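PDB 4ASM: beta-agarase D from Zobellia galactanivorans, which cleaves the beta-1,4-linkages of agarose at random with retention of anomeric configuration, acting through its GH16 catalytic domain. Local coordinates for residues 146-160 with 314-328. Numbering follows the deposited sequence.
Sequences LASDIWLLSPDDTQE and KFSKEMDIIINVEDQ. With IMD (imidazole), chain C.
Asp156 OD1 is gripped by three donors, Ser154 OG, Thr158 N (an Asx turn) and Thr158 OG1, the last at 2.7 Å, while OD2 offers its syn lone pair to Lys317 NZ at 2.7 Å. The extended lysine thereby ties the 154-157 type I turn to the chain entering strand 320-326. From there strands 147-153 and 320-326 run antiparallel, Trp151 and Ile322 forming a hydrogen-bonded pair (Ile322 N to Trp151 O 2.8 Å, 179° at the hydrogen). On the face of Leu152, Ile321 and Ile323, Leu152 CD2 meets Ile321 CG1 at 3.7 Å; both isoleucines continue onto strand 350-362, inside the GH16 jelly-roll sandwich. The face of Asp149, Trp151, Asn324 and Glu326 turns toward the probable active site. With CG between backbone N and carbonyl carbon (chi1 53°), the Trp151 ring takes Ile322 CB over one side and imidazole C2 over the opposite side, 3.1 Å above the plane. Replacing this indole by an alanine methyl would probably strip Ile322 of its apolar partner and the imidazole of its stacking surface. Imidazole, probably a crystallisation additive, donates N1 to Glu160 OE2 (2.6 Å) and N3 to Glu326 OE2 (2.8 Å), which Asn324 ND2 also holds. With both nitrogens donating, it is plausibly imidazolium, spanning the probable nucleophile and a probable substrate-binding carboxylate.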
ATOM      1  N   LEU A 146      10.202  -7.948  -4.930  1.00  5.97           N
ATOM      2  CA  LEU A 146       9.408  -6.788  -5.373  1.00  5.91           C
ATOM      3  C   LEU A 146       8.274  -6.482  -4.417  1.00  5.98           C
ATOM      4  O   LEU A 146       7.852  -7.334  -3.630  1.00  6.06           O
ATOM      5  CB  LEU A 146       8.784  -7.070  -6.745  1.00  6.68           C
ATOM      6  CG  LEU A 146       9.781  -7.253  -7.878  1.00  5.60           C
ATOM      7  CD1 LEU A 146       9.058  -7.802  -9.095  1.00  8.45           C
ATOM      8  CD2 LEU A 146      10.507  -5.962  -8.221  1.00  6.23           C
ATOM      9  N   ALA A 147       7.763  -5.251  -4.514  1.00  5.09           N
ATOM     10  CA  ALA A 147       6.647  -4.810  -3.680  1.00  5.87           C
ATOM     11  C   ALA A 147       5.311  -5.251  -4.274  1.00  5.97           C
ATOM     12  O   ALA A 147       5.027  -4.980  -5.457  1.00  6.83           O
ATOM     13  CB  ALA A 147       6.666  -3.290  -3.540  1.00  6.02           C
ATOM     14  N   SER A 148       4.524  -5.940  -3.445  1.00  5.19           N
ATOM     15  CA  SER A 148       3.109  -6.229  -3.710  1.00  5.05           C
ATOM     16  C   SER A 148       2.319  -5.101  -3.069  1.00  5.20           C
ATOM     17  O   SER A 148       2.362  -4.940  -1.832  1.00  5.48           O
ATOM     18  CB  SER A 148       2.728  -7.566  -3.077  1.00  5.56           C
ATOM     19  OG  SER A 148       3.439  -8.640  -3.680  1.00  6.27           O
ATOM     20  N   ASP A 149       1.630  -4.304  -3.898  1.00  5.10           N
ATOM     21  CA  ASP A 149       1.019  -3.041  -3.442  1.00  5.04           C
ATOM     22  C   ASP A 149      -0.470  -2.960  -3.708  1.00  5.08           C
ATOM     23  O   ASP A 149      -0.926  -3.193  -4.848  1.00  5.11           O
ATOM     24  CB  ASP A 149       1.645  -1.821  -4.150  1.00  5.81           C
ATOM     25  CG  ASP A 149       3.132  -1.660  -3.892  1.00  5.66           C
ATOM     26  OD1 ASP A 149       3.606  -1.947  -2.775  1.00  6.43           O
ATOM     27  OD2 ASP A 149       3.822  -1.177  -4.846  1.00  6.05           O
ATOM     28  N   ILE A 150      -1.230  -2.610  -2.667  1.00  4.87           N
ATOM     29  CA  ILE A 150      -2.641  -2.234  -2.814  1.00  4.82           C
ATOM     30  C   ILE A 150      -2.782  -0.950  -2.036  1.00  4.34           C
ATOM     31  O   ILE A 150      -2.455  -0.902  -0.847  1.00  4.55           O
ATOM     32  CB  ILE A 150      -3.594  -3.298  -2.241  1.00  4.25           C
ATOM     33  CG1 ILE A 150      -3.366  -4.636  -2.955  1.00  5.21           C
ATOM     34  CG2 ILE A 150      -5.030  -2.809  -2.352  1.00  4.99           C
ATOM     35  CD1 ILE A 150      -4.186  -5.802  -2.404  1.00  6.86           C
ATOM     36  N   TRP A 151      -3.207   0.116  -2.703  1.00  4.80           N
ATOM     37  CA  TRP A 151      -3.126   1.413  -2.046  1.00  5.00           C
ATOM     38  C   TRP A 151      -4.115   2.429  -2.601  1.00  5.28           C
ATOM     39  O   TRP A 151      -4.802   2.155  -3.595  1.00  5.38           O
ATOM     40  CB  TRP A 151      -1.673   1.929  -2.089  1.00  5.88           C
ATOM     41  CG  TRP A 151      -1.004   1.974  -3.445  1.00  6.36           C
ATOM     42  CD1 TRP A 151      -0.779   0.924  -4.308  1.00  6.17           C
ATOM     43  CD2 TRP A 151      -0.429   3.130  -4.061  1.00  5.82           C
ATOM     44  NE1 TRP A 151      -0.104   1.373  -5.421  1.00  7.85           N
ATOM     45  CE2 TRP A 151       0.118   2.721  -5.294  1.00  5.89           C
ATOM     46  CE3 TRP A 151      -0.329   4.476  -3.686  1.00  6.20           C
ATOM     47  CZ2 TRP A 151       0.752   3.617  -6.166  1.00  7.48           C
ATOM     48  CZ3 TRP A 151       0.311   5.369  -4.528  1.00  8.23           C
ATOM     49  CH2 TRP A 151       0.860   4.935  -5.761  1.00  7.13           C
ATOM     50  N   LEU A 152      -4.191   3.574  -1.925  1.00  4.52           N
ATOM     51  CA  LEU A 152      -5.100   4.669  -2.285  1.00  5.50           C
ATOM     52  C   LEU A 152      -4.283   5.946  -2.482  1.00  5.68           C
ATOM     53  O   LEU A 152      -3.396   6.253  -1.657  1.00  5.91           O
ATOM     54  CB  LEU A 152      -6.131   4.882  -1.165  1.00  6.23           C
ATOM     55  CG  LEU A 152      -6.854   3.667  -0.594  1.00  6.09           C
ATOM     56  CD1 LEU A 152      -7.744   4.071   0.579  1.00  6.46           C
ATOM     57  CD2 LEU A 152      -7.650   2.913  -1.666  1.00  8.04           C
ATOM     58  N   LEU A 153      -4.567   6.700  -3.545  1.00  5.80           N
ATOM     59  CA  LEU A 153      -3.778   7.910  -3.830  1.00  6.35           C
ATOM     60  C   LEU A 153      -4.685   8.988  -4.396  1.00  6.70           C
ATOM     61  O   LEU A 153      -5.430   8.722  -5.349  1.00  6.71           O
ATOM     62  CB  LEU A 153      -2.650   7.600  -4.815  1.00  6.72           C
ATOM     63  CG  LEU A 153      -1.696   8.729  -5.227  1.00  7.66           C
ATOM     64  CD1 LEU A 153      -0.914   9.292  -4.031  1.00  8.51           C
ATOM     65  CD2 LEU A 153      -0.733   8.260  -6.332  1.00  9.24           C
ATOM     66  N   SER A 154      -4.637  10.187  -3.818  1.00  6.01           N
ATOM     67  CA  SER A 154      -5.465  11.277  -4.352  1.00  6.08           C
ATOM     68  C   SER A 154      -4.992  11.610  -5.772  1.00  6.38           C
ATOM     69  O   SER A 154      -3.802  11.489  -6.067  1.00  6.68           O
ATOM     70  CB  SER A 154      -5.442  12.503  -3.424  1.00  6.13           C
ATOM     71  OG  SER A 154      -4.173  13.115  -3.405  1.00  8.38           O
ATOM     72  N   PRO A 155      -5.926  11.968  -6.668  1.00  6.55           N
ATOM     73  CA  PRO A 155      -5.533  12.353  -8.040  1.00  7.26           C
ATOM     74  C   PRO A 155      -4.392  13.379  -8.112  1.00  7.56           C
ATOM     75  O   PRO A 155      -3.587  13.337  -9.038  1.00  7.73           O
ATOM     76  CB  PRO A 155      -6.835  12.929  -8.612  1.00  7.32           C
ATOM     77  CG  PRO A 155      -7.892  12.143  -7.937  1.00  7.63           C
ATOM     78  CD  PRO A 155      -7.389  11.891  -6.517  1.00  6.65           C
ATOM     79  N   ASP A 156      -4.327  14.302  -7.146  1.00  7.39           N
ATOM     80  CA  ASP A 156      -3.272  15.325  -7.184  1.00  7.93           C
ATOM     81  C   ASP A 156      -1.961  14.896  -6.532  1.00  7.22           C
ATOM     82  O   ASP A 156      -1.020  15.683  -6.416  1.00  8.03           O
ATOM     83  CB  ASP A 156      -3.776  16.658  -6.611  1.00  8.39           C
ATOM     84  CG  ASP A 156      -3.827  16.688  -5.084  1.00  9.41           C
ATOM     85  OD1 ASP A 156      -3.517  15.677  -4.399  1.00  8.94           O
ATOM     86  OD2 ASP A 156      -4.199  17.760  -4.563  1.00 10.77           O
ATOM     87  N   ASP A 157      -1.898  13.625  -6.111  1.00  7.12           N
ATOM     88  CA  ASP A 157      -0.655  12.994  -5.631  1.00  7.33           C
ATOM     89  C   ASP A 157      -0.161  13.546  -4.268  1.00  6.55           C
ATOM     90  O   ASP A 157       0.990  13.314  -3.903  1.00  8.01           O
ATOM     91  CB  ASP A 157       0.484  13.060  -6.675  1.00  7.03           C
ATOM     92  CG  ASP A 157       0.197  12.240  -7.917  1.00  9.63           C
ATOM     93  OD1 ASP A 157      -0.584  11.269  -7.831  1.00 11.07           O
ATOM     94  OD2 ASP A 157       0.788  12.574  -8.977  1.00 12.08           O
ATOM     95  N   THR A 158      -1.026  14.232  -3.519  1.00  6.61           N
ATOM     96  CA  THR A 158      -0.600  14.776  -2.205  1.00  7.14           C
ATOM     97  C   THR A 158      -0.929  13.875  -1.005  1.00  7.08           C
ATOM     98  O   THR A 158      -0.298  13.975   0.034  1.00  7.27           O
ATOM     99  CB  THR A 158      -1.190  16.179  -1.925  1.00  7.24           C
ATOM    100  OG1 THR A 158      -2.615  16.130  -1.893  1.00  8.22           O
ATOM    101  CG2 THR A 158      -0.733  17.188  -2.991  1.00  8.87           C
ATOM    102  N   GLN A 159      -1.960  13.040  -1.132  1.00  7.04           N
ATOM    103  CA  GLN A 159      -2.444  12.274   0.012  1.00  6.66           C
ATOM    104  C   GLN A 159      -2.605  10.829  -0.385  1.00  6.51           C
ATOM    105  O   GLN A 159      -3.191  10.534  -1.427  1.00  6.31           O
ATOM    106  CB  GLN A 159      -3.770  12.830   0.522  1.00  6.58           C
ATOM    107  CG  GLN A 159      -3.706  14.311   0.971  1.00  7.20           C
ATOM    108  CD  GLN A 159      -5.017  14.865   1.531  1.00  7.63           C
ATOM    109  OE1 GLN A 159      -5.185  16.103   1.647  1.00 10.67           O
ATOM    110  NE2 GLN A 159      -5.932  14.003   1.877  1.00  5.54           N
ATOM    111  N   GLU A 160      -2.117   9.925   0.471  1.00  5.81           N
ATOM    112  CA  GLU A 160      -2.082   8.486   0.155  1.00  5.70           C
ATOM    113  C   GLU A 160      -2.334   7.664   1.401  1.00  6.12           C
ATOM    114  O   GLU A 160      -1.844   8.002   2.471  1.00  6.08           O
ATOM    115  CB  GLU A 160      -0.720   8.131  -0.442  1.00  5.06           C
ATOM    116  CG  GLU A 160      -0.421   6.646  -0.540  1.00  6.24           C
ATOM    117  CD  GLU A 160       0.943   6.376  -1.132  1.00  6.35           C
ATOM    118  OE1 GLU A 160       1.531   7.275  -1.779  1.00  6.90           O
ATOM    119  OE2 GLU A 160       1.415   5.219  -0.962  1.00  7.17           O
ATOM    120  N   LYS A 314      -4.327  16.312   8.281  1.00 11.68           N
ATOM    121  CA  LYS A 314      -5.415  15.370   8.150  1.00 13.11           C
ATOM    122  C   LYS A 314      -5.609  15.003   6.685  1.00 12.50           C
ATOM    123  O   LYS A 314      -5.181  15.734   5.778  1.00 13.20           O
ATOM    124  CB  LYS A 314      -6.700  15.952   8.757  1.00 13.58           C
ATOM    125  CG  LYS A 314      -7.242  17.210   8.068  1.00 15.56           C
ATOM    126  CD  LYS A 314      -8.524  17.689   8.760  1.00 17.08           C
ATOM    127  CE  LYS A 314      -8.227  18.682   9.865  1.00 22.40           C
ATOM    128  NZ  LYS A 314      -9.349  18.806  10.837  1.00 25.66           N
ATOM    129  N   PHE A 315      -6.243  13.861   6.468  1.00 11.65           N
ATOM    130  CA  PHE A 315      -6.679  13.488   5.141  1.00 11.89           C
ATOM    131  C   PHE A 315      -7.929  14.303   4.808  1.00 12.74           C
ATOM    132  O   PHE A 315      -8.760  14.603   5.678  1.00 13.92           O
ATOM    133  CB  PHE A 315      -6.968  11.990   5.094  1.00 11.71           C
ATOM    134  CG  PHE A 315      -5.772  11.130   5.408  1.00 11.33           C
ATOM    135  CD1 PHE A 315      -4.693  11.058   4.518  1.00 12.36           C
ATOM    136  CD2 PHE A 315      -5.722  10.388   6.586  1.00 11.34           C
ATOM    137  CE1 PHE A 315      -3.585  10.263   4.800  1.00 10.67           C
ATOM    138  CE2 PHE A 315      -4.605   9.579   6.889  1.00 11.27           C
ATOM    139  CZ  PHE A 315      -3.524   9.529   5.972  1.00 10.68           C
ATOM    140  N   SER A 316      -8.060  14.683   3.554  1.00 11.87           N
ATOM    141  CA  SER A 316      -9.179  15.527   3.178  1.00 11.92           C
ATOM    142  C   SER A 316      -9.638  15.293   1.751  1.00 11.70           C
ATOM    143  O   SER A 316     -10.592  15.931   1.307  1.00 12.46           O
ATOM    144  CB  SER A 316      -8.801  17.002   3.365  1.00 11.67           C
ATOM    145  OG  SER A 316      -7.700  17.372   2.559  1.00 12.98           O
ATOM    146  N   LYS A 317      -8.958  14.402   1.025  1.00 10.25           N
ATOM    147  CA  LYS A 317      -9.226  14.243  -0.408  1.00  9.66           C
ATOM    148  C   LYS A 317      -9.639  12.826  -0.776  1.00  8.97           C
ATOM    149  O   LYS A 317      -9.068  11.845  -0.264  1.00  8.49           O
ATOM    150  CB  LYS A 317      -7.999  14.652  -1.221  1.00  9.84           C
ATOM    151  CG  LYS A 317      -7.709  16.163  -1.117  1.00 10.71           C
ATOM    152  CD  LYS A 317      -6.326  16.540  -1.639  1.00 11.31           C
ATOM    153  CE  LYS A 317      -6.135  18.058  -1.602  1.00 12.03           C
ATOM    154  NZ  LYS A 317      -4.759  18.452  -2.014  1.00 14.05           N
ATOM    155  N   GLU A 318     -10.628  12.710  -1.662  1.00  8.63           N
ATOM    156  CA  GLU A 318     -10.952  11.416  -2.264  1.00  8.74           C
ATOM    157  C   GLU A 318      -9.718  10.836  -2.971  1.00  7.25           C
ATOM    158  O   GLU A 318      -8.828  11.565  -3.453  1.00  7.46           O
ATOM    159  CB  GLU A 318     -12.145  11.482  -3.235  1.00  8.62           C
ATOM    160  CG  GLU A 318     -11.865  12.275  -4.494  1.00 10.40           C
ATOM    161  CD  GLU A 318     -13.004  12.263  -5.497  1.00 10.38           C
ATOM    162  OE1 GLU A 318     -14.017  11.575  -5.259  1.00 13.43           O
ATOM    163  OE2 GLU A 318     -12.837  12.947  -6.536  1.00 13.77           O
ATOM    164  N   MET A 319      -9.691   9.510  -3.042  1.00  6.75           N
ATOM    165  CA  MET A 319      -8.524   8.783  -3.522  1.00  6.35           C
ATOM    166  C   MET A 319      -8.858   7.712  -4.561  1.00  5.94           C
ATOM    167  O   MET A 319      -9.936   7.122  -4.531  1.00  6.82           O
ATOM    168  CB  MET A 319      -7.793   8.140  -2.342  1.00  6.37           C
ATOM    169  CG  MET A 319      -7.261   9.172  -1.357  1.00  5.35           C
ATOM    170  SD  MET A 319      -6.270   8.370  -0.087  1.00  6.99           S
ATOM    171  CE  MET A 319      -6.020   9.805   0.975  1.00  6.97           C
ATOM    172  N   ASP A 320      -7.939   7.516  -5.506  1.00  5.70           N
ATOM    173  CA  ASP A 320      -7.994   6.393  -6.435  1.00  6.00           C
ATOM    174  C   ASP A 320      -7.467   5.130  -5.785  1.00  5.82           C
ATOM    175  O   ASP A 320      -6.439   5.155  -5.101  1.00  6.13           O
ATOM    176  CB  ASP A 320      -7.113   6.679  -7.654  1.00  5.99           C
ATOM    177  CG  ASP A 320      -7.568   7.914  -8.423  1.00  5.92           C
ATOM    178  OD1 ASP A 320      -8.778   7.998  -8.727  1.00  7.08           O
ATOM    179  OD2 ASP A 320      -6.720   8.772  -8.727  1.00  7.32           O
ATOM    180  N   ILE A 321      -8.146   4.012  -6.043  1.00  5.25           N
ATOM    181  CA  ILE A 321      -7.629   2.689  -5.645  1.00  4.77           C
ATOM    182  C   ILE A 321      -6.666   2.220  -6.726  1.00  5.25           C
ATOM    183  O   ILE A 321      -7.038   2.158  -7.911  1.00  5.61           O
ATOM    184  CB  ILE A 321      -8.735   1.626  -5.503  1.00  5.14           C
ATOM    185  CG1 ILE A 321      -9.795   2.055  -4.500  1.00  5.54           C
ATOM    186  CG2 ILE A 321      -8.115   0.281  -5.083  1.00  6.48           C
ATOM    187  CD1 ILE A 321     -11.100   1.257  -4.621  1.00  9.41           C
ATOM    188  N   ILE A 322      -5.440   1.909  -6.312  1.00  5.04           N
ATOM    189  CA  ILE A 322      -4.392   1.445  -7.215  1.00  5.50           C
ATOM    190  C   ILE A 322      -3.868   0.093  -6.733  1.00  5.12           C
ATOM    191  O   ILE A 322      -3.662  -0.132  -5.532  1.00  5.27           O
ATOM    192  CB  ILE A 322      -3.225   2.462  -7.276  1.00  5.37           C
ATOM    193  CG1 ILE A 322      -3.756   3.831  -7.784  1.00  6.03           C
ATOM    194  CG2 ILE A 322      -2.097   1.929  -8.148  1.00  6.98           C
ATOM    195  CD1 ILE A 322      -2.773   4.973  -7.718  1.00  6.84           C
ATOM    196  N   ILE A 323      -3.699  -0.834  -7.669  1.00  4.75           N
ATOM    197  CA  ILE A 323      -3.035  -2.097  -7.353  1.00  5.02           C
ATOM    198  C   ILE A 323      -1.874  -2.208  -8.298  1.00  4.57           C
ATOM    199  O   ILE A 323      -2.024  -1.978  -9.503  1.00  5.02           O
ATOM    200  CB  ILE A 323      -3.988  -3.307  -7.492  1.00  4.44           C
ATOM    201  CG1 ILE A 323      -5.181  -3.127  -6.556  1.00  5.29           C
ATOM    202  CG2 ILE A 323      -3.210  -4.606  -7.181  1.00  4.66           C
ATOM    203  CD1 ILE A 323      -6.239  -4.214  -6.707  1.00  6.11           C
ATOM    204  N   ASN A 324      -0.696  -2.550  -7.778  1.00  4.96           N
ATOM    205  CA  ASN A 324       0.467  -2.663  -8.653  1.00  4.97           C
ATOM    206  C   ASN A 324       1.588  -3.507  -8.070  1.00  5.48           C
ATOM    207  O   ASN A 324       1.494  -3.986  -6.943  1.00  4.99           O
ATOM    208  CB  ASN A 324       1.000  -1.272  -9.104  1.00  5.52           C
ATOM    209  CG  ASN A 324       1.807  -0.540  -8.022  1.00  7.60           C
ATOM    210  OD1 ASN A 324       2.276  -1.140  -7.065  1.00  9.28           O
ATOM    211  ND2 ASN A 324       2.001   0.758  -8.206  1.00  8.43           N
ATOM    212  N   VAL A 325       2.642  -3.658  -8.861  1.00  5.43           N
ATOM    213  CA  VAL A 325       3.898  -4.214  -8.405  1.00  6.11           C
ATOM    214  C   VAL A 325       4.960  -3.132  -8.654  1.00  6.42           C
ATOM    215  O   VAL A 325       4.890  -2.415  -9.651  1.00  5.75           O
ATOM    216  CB  VAL A 325       4.206  -5.517  -9.180  1.00  7.41           C
ATOM    217  CG1 VAL A 325       5.698  -5.915  -9.097  1.00 10.33           C
ATOM    218  CG2 VAL A 325       3.260  -6.632  -8.677  1.00  7.80           C
ATOM    219  N   GLU A 326       5.939  -3.019  -7.749  1.00  5.95           N
ATOM    220  CA  GLU A 326       7.009  -2.019  -7.875  1.00  6.13           C
ATOM    221  C   GLU A 326       8.364  -2.575  -7.520  1.00  6.16           C
ATOM    222  O   GLU A 326       8.498  -3.335  -6.561  1.00  6.75           O
ATOM    223  CB  GLU A 326       6.750  -0.807  -6.968  1.00  6.17           C
ATOM    224  CG  GLU A 326       5.539   0.000  -7.392  1.00  6.55           C
ATOM    225  CD  GLU A 326       5.226   1.136  -6.430  1.00  6.48           C
ATOM    226  OE1 GLU A 326       6.032   1.403  -5.501  1.00  6.79           O
ATOM    227  OE2 GLU A 326       4.169   1.783  -6.622  1.00  7.90           O
ATOM    228  N   ASP A 327       9.364  -2.149  -8.287  1.00  6.29           N
ATOM    229  CA  ASP A 327      10.774  -2.286  -7.951  1.00  6.30           C
ATOM    230  C   ASP A 327      11.222  -0.913  -7.440  1.00  5.91           C
ATOM    231  O   ASP A 327      11.552  -0.018  -8.219  1.00  5.56           O
ATOM    232  CB  ASP A 327      11.545  -2.692  -9.218  1.00  6.21           C
ATOM    233  CG  ASP A 327      12.939  -3.214  -8.926  1.00  7.46           C
ATOM    234  OD1 ASP A 327      13.454  -2.956  -7.824  1.00  8.13           O
ATOM    235  OD2 ASP A 327      13.532  -3.863  -9.817  1.00  8.29           O
ATOM    236  N   GLN A 328      11.194  -0.731  -6.126  1.00  6.07           N
ATOM    237  CA  GLN A 328      11.455   0.602  -5.541  1.00  6.46           C
ATOM    238  C   GLN A 328      12.937   0.935  -5.495  1.00  5.77           C
ATOM    239  O   GLN A 328      13.789   0.040  -5.431  1.00  5.96           O
ATOM    240  CB  GLN A 328      10.788   0.719  -4.168  1.00  6.83           C
ATOM    241  CG  GLN A 328       9.271   0.520  -4.292  1.00  6.83           C
ATOM    242  CD  GLN A 328       8.518   0.556  -2.975  1.00  8.07           C
ATOM    243  OE1 GLN A 328       7.273   0.617  -2.945  1.00 11.60           O
ATOM    244  NE2 GLN A 328       9.243   0.482  -1.893  1.00  6.98           N
TER
HETATM  245  N1  IMD C1360       2.789   3.447  -2.290  1.00 11.56           N
HETATM  246  C2  IMD C1360       3.012   3.429  -3.615  1.00 11.00           C
HETATM  247  N3  IMD C1360       3.635   2.275  -3.927  1.00 11.59           N
HETATM  248  C4  IMD C1360       3.804   1.547  -2.799  1.00 10.83           C
HETATM  249  C5  IMD C1360       3.263   2.296  -1.763  1.00 11.65           C